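Local coordinates for protein cystathionine gamma-synthase (Xanthomonas oryzae pv. oryzae KACC 10331, PDB 6LD7) that probably makes cystathionine as a pyridoxal 5'-phosphate-dependent enzyme of the trans-sulfuration family, acting in the methionine biosynthesis pathway, at residues A261-R264 with V265-E268; G290-H294 with P295-L299. The protein carries 1 engineered substitution. All coordinates share one frame; numbering follows the deposited sequence.

Contact 1: residues A261-R264 with V265-E268; sequences ARLR and VHQE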
loop_
_atom_site.group_PDB
_atom_site.type_symbol
_atom_site.label_atom_id
_atom_site.label_comp_id
_atom_site.label_asym_id
_atom_site.label_seq_id
_atom_site.Cartn_x
_atom_site.Cartn_y
_atom_site.Cartn_z
ATOM N N ALA C 261 0.422 17.525 16.876
ATOM C CA ALA C 261 1.009 16.750 17.977
ATOM C C ALA C 261 2.502 16.612 17.749
ATOM O O ALA C 261 3.274 16.659 18.732
ATOM C CB ALA C 261 0.376 15.403 18.074
ATOM N N ARG C 262 2.931 16.400 16.498
ATOM C CA ARG C 262 4.366 16.325 16.177
ATOM C C ARG C 262 5.060 17.688 16.430
ATOM O O ARG C 262 6.130 17.734 17.122
ATOM C CB ARG C 262 4.617 15.900 14.720
ATOM C CG ARG C 262 4.294 14.420 14.540
ATOM C CD ARG C 262 4.537 13.894 13.121
ATOM N NE ARG C 262 3.488 14.334 12.191
ATOM C CZ ARG C 262 3.688 15.199 11.198
ATOM N NH1 ARG C 262 4.869 15.787 11.049
ATOM N NH2 ARG C 262 2.714 15.443 10.329
ATOM N N LEU C 263 4.508 18.748 15.947
ATOM C CA LEU C 263 5.149 20.120 16.057
ATOM C C LEU C 263 5.266 20.534 17.547
ATOM O O LEU C 263 6.202 21.269 17.896
ATOM C CB LEU C 263 4.315 21.127 15.265
ATOM C CG LEU C 263 4.562 21.056 13.753
ATOM C CD1 LEU C 263 3.567 21.923 13.025
ATOM C CD2 LEU C 263 6.009 21.351 13.333
ATOM N N ARG C 264 4.359 20.160 18.404
ATOM C CA ARG C 264 4.542 20.521 19.848
ATOM C C ARG C 264 5.845 19.914 20.359
ATOM O O ARG C 264 6.600 20.607 20.991
ATOM C CB ARG C 264 3.426 19.990 20.712
ATOM C CG ARG C 264 2.090 20.691 20.441
ATOM C CD ARG C 264 1.171 19.804 21.243
ATOM N NE ARG C 264 -0.212 20.067 21.013
ATOM C CZ ARG C 264 -1.106 20.239 21.973
ATOM N NH1 ARG C 264 -0.733 20.259 23.218
ATOM N NH2 ARG C 264 -2.356 20.480 21.661
ATOM N N VAL C 265 6.155 18.680 20.000
ATOM C CA VAL C 265 7.397 18.041 20.490
ATOM C C VAL C 265 8.581 18.618 19.704
ATOM O O VAL C 265 9.622 18.869 20.314
ATOM C CB VAL C 265 7.301 16.523 20.406
ATOM C CG1 VAL C 265 8.611 15.903 20.875
ATOM C CG2 VAL C 265 6.107 16.011 21.175
ATOM N N HIS C 266 8.475 18.752 18.353
ATOM C CA HIS C 266 9.584 19.265 17.547
ATOM C C HIS C 266 10.023 20.595 18.203
ATOM O O HIS C 266 11.219 20.869 18.342
ATOM C CB HIS C 266 9.126 19.579 16.092
ATOM C CG HIS C 266 8.990 18.422 15.166
ATOM N ND1 HIS C 266 10.094 17.728 14.723
ATOM C CD2 HIS C 266 7.936 17.986 14.456
ATOM C CE1 HIS C 266 9.676 16.810 13.888
ATOM N NE2 HIS C 266 8.371 16.963 13.671
ATOM N N GLN C 267 9.075 21.474 18.483
ATOM C CA GLN C 267 9.450 22.855 18.936
ATOM C C GLN C 267 9.983 22.851 20.389
ATOM O O GLN C 267 10.924 23.644 20.698
ATOM C CB GLN C 267 8.263 23.783 18.759
ATOM C CG GLN C 267 7.991 24.076 17.303
ATOM C CD GLN C 267 6.910 25.112 17.139
ATOM O OE1 GLN C 267 7.142 26.252 16.680
ATOM N NE2 GLN C 267 5.709 24.717 17.508
ATOM N N GLU C 268 9.471 21.985 21.244
ATOM C CA GLU C 268 10.044 21.789 22.606
ATOM C C GLU C 268 11.510 21.361 22.480
ATOM O O GLU C 268 12.379 21.947 23.119
ATOM C CB GLU C 268 9.238 20.756 23.374
ATOM C CG GLU C 268 9.773 20.556 24.755
ATOM C CD GLU C 268 9.139 19.458 25.632
ATOM O OE1 GLU C 268 9.775 19.022 26.644
ATOM O OE2 GLU C 268 7.999 19.089 25.373
HETATM O O HOH W 1 7.401 15.321 11.639
#
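Arg-262 and His-266, one helical turn apart, meet through backbone, side chain and solvent at once. The amide of His-266 gives a nearly straight hydrogen bond to Arg-262 O (N to O 2.8 Å, N-H...O 170°). The same carbonyl oxygen lies 3.2 Å from CD2 of the His-266 ring, and Arg-262 CB comes to 3.9 Å from that CD2. Farther out, one water joins the two side chains: it accepts from Arg-262 NH1 at 2.6 Å and lies 2.8 Å from His-266 NE2, at the ring's edge and in its plane. Arg-262 reaches it because its chain bends at chi3 (-75°), turning the guanidinium back toward the imidazole. Leu-263 borders the same ring, its CD2 4.0 Å from His-266 CD2.

The next two rungs of the ladder are simpler. Gln-267 N bonds to Leu-263 O at 2.9 Å, and Gln-267 CB and CG also pack against that oxygen. Glu-268 N bonds to Arg-264 O at 3.2 Å.

A second shell fixes the polar ends. Thr-258 OG1, Gly-255 O and Tyr-210 O hold the Arg-262 guanidinium, while Ile-375 O takes His-266 ND1 and Tyr-210 meets the imidazole edge-to-face; with both ring nitrogens engaged, the ring's rotation is well defined. Gln-267 OE1 is bonded to Gly-308 N. On the outer side, Arg-264 pairs with Asp-260, and it exchanges salt bridges with Glu-268 of the second subunit, whose Arg-264 in turn binds Glu-268 here.

The i to i+4 ladder is that of an alpha-helix, 259-277, packed on the second subunit along one side; on the other, Tyr-210 follows Lys-209, predicted to carry the cofactor, so this side probably backs the cofactor-bearing loop.

Contact 2: residues G290-H294 with P295-L299; sequences GLATH and PGHAL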
loop_
_atom_site.group_PDB
_atom_site.type_symbol
_atom_site.label_atom_id
_atom_site.label_comp_id
_atom_site.label_asym_id
_atom_site.label_seq_id
_atom_site.Cartn_x
_atom_site.Cartn_y
_atom_site.Cartn_z
ATOM N N GLY C 290 13.900 31.631 17.080
ATOM C CA GLY C 290 13.574 31.646 18.517
ATOM C C GLY C 290 14.475 32.504 19.389
ATOM O O GLY C 290 14.094 32.787 20.485
ATOM N N LEU C 291 15.712 32.737 18.991
ATOM C CA LEU C 291 16.717 33.411 19.795
ATOM C C LEU C 291 16.490 34.897 19.598
ATOM O O LEU C 291 16.360 35.374 18.442
ATOM C CB LEU C 291 18.098 32.981 19.297
ATOM C CG LEU C 291 18.483 31.541 19.620
ATOM C CD1 LEU C 291 19.831 31.249 18.985
ATOM C CD2 LEU C 291 18.470 31.308 21.150
ATOM N N ALA C 292 16.600 35.635 20.677
ATOM C CA ALA C 292 16.304 37.083 20.700
ATOM C C ALA C 292 17.340 37.840 19.905
ATOM O O ALA C 292 17.019 38.883 19.488
ATOM C CB ALA C 292 16.202 37.546 22.156
ATOM N N THR C 293 18.542 37.309 19.693
ATOM C CA THR C 293 19.637 37.922 18.937
ATOM C C THR C 293 19.638 37.525 17.479
ATOM O O THR C 293 20.509 38.030 16.749
ATOM C CB THR C 293 20.951 37.455 19.559
ATOM O OG1 THR C 293 20.829 36.033 19.547
ATOM C CG2 THR C 293 21.062 38.001 20.978
ATOM N N HIS C 294 18.655 36.724 17.057
ATOM C CA HIS C 294 18.497 36.340 15.638
ATOM C C HIS C 294 17.839 37.500 14.905
ATOM O O HIS C 294 16.749 37.925 15.242
ATOM C CB HIS C 294 17.701 35.028 15.493
ATOM C CG HIS C 294 17.744 34.488 14.115
ATOM N ND1 HIS C 294 16.728 34.733 13.210
ATOM C CD2 HIS C 294 18.730 33.871 13.436
ATOM C CE1 HIS C 294 16.994 34.095 12.096
ATOM N NE2 HIS C 294 18.242 33.638 12.202
ATOM N N PRO C 295 18.397 37.909 13.771
ATOM C CA PRO C 295 17.783 38.977 12.975
ATOM C C PRO C 295 16.429 38.470 12.460
ATOM O O PRO C 295 16.343 37.431 11.854
ATOM C CB PRO C 295 18.820 39.295 11.881
ATOM C CG PRO C 295 19.767 38.101 11.872
ATOM C CD PRO C 295 19.652 37.382 13.196
ATOM N N GLY C 296 15.376 39.253 12.650
ATOM C CA GLY C 296 13.995 38.846 12.342
ATOM C C GLY C 296 13.289 38.139 13.490
ATOM O O GLY C 296 12.112 37.737 13.261
ATOM N N HIS C 297 13.888 38.019 14.688
ATOM C CA HIS C 297 13.206 37.423 15.860
ATOM C C HIS C 297 11.824 38.004 16.077
ATOM O O HIS C 297 10.820 37.232 16.136
ATOM C CB HIS C 297 14.051 37.521 17.102
ATOM C CG HIS C 297 13.356 37.039 18.317
ATOM N ND1 HIS C 297 13.139 35.678 18.580
ATOM C CD2 HIS C 297 12.852 37.744 19.379
ATOM C CE1 HIS C 297 12.465 35.586 19.748
ATOM N NE2 HIS C 297 12.276 36.848 20.240
ATOM N N ALA C 298 11.750 39.327 16.173
ATOM C CA ALA C 298 10.483 39.986 16.523
ATOM C C ALA C 298 9.456 39.792 15.418
ATOM O O ALA C 298 8.247 39.649 15.706
ATOM C CB ALA C 298 10.690 41.488 16.815
ATOM N N LEU C 299 9.915 39.879 14.181
ATOM C CA LEU C 299 9.025 39.664 13.033
ATOM C C LEU C 299 8.514 38.199 13.016
ATOM O O LEU C 299 7.277 37.976 12.957
ATOM C CB LEU C 299 9.854 40.051 11.802
ATOM C CG LEU C 299 9.225 39.623 10.484
ATOM C CD1 LEU C 299 7.910 40.369 10.320
ATOM C CD2 LEU C 299 10.233 39.926 9.368
#
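His-294 and His-297 bracket a type II beta turn, which follows directly on a type I turn from Leu-291 to His-294; together they lead the loop after strand 283-287 into helix 297-303, with Gly-296 at the N-cap position. Two backbone hydrogen bonds close the turns. Within 290-294, His-294 N reaches Leu-291 O at 3.0 Å; across the junction, His-297 N reaches His-294 O at 2.9 Å. Gly-296 has a positive phi (88°), a backbone conformation readily adopted by glycine and usual at this position of a type II turn.

Two CH-pi contacts involve the histidine rings. Pro-295 CD sits over one face of the His-294 ring, 3.8 Å from its centroid and offset toward the rim; the two side chains cross at about a right angle, and Arg-163 touches both. His-297 turns its ring back over the first turn, CG anti to the backbone N (chi1 175°), where ND1 is hydrogen-bonded to Pro-289 O and Phe-307 meets the ring. Ala-292 CA lies over the centre of one His-297 face, 3.8 Å from the ring centroid and 13° off its normal.

In the fold
From the N terminus, the chain runs first through the strands of the large sheet, of which 220-224 is the last in sequence, then through helices 227-240 and 246-256 into helix 259-277, where contact 1 spans successive turns without closing a loop. Strand 283-287, at the edge of the five-stranded sheet, follows, and contact 2 then shapes the tight turns leading into helix 297-303, before strand 310-315. The two are in series, neither nesting nor crossing, with centres about 20 Å apart and nearest atoms about 9 Å apart. Contact 1 is largely buried, on a helix that packs against the second subunit; contact 2 lies at the surface and touches no other subunit of the assembly.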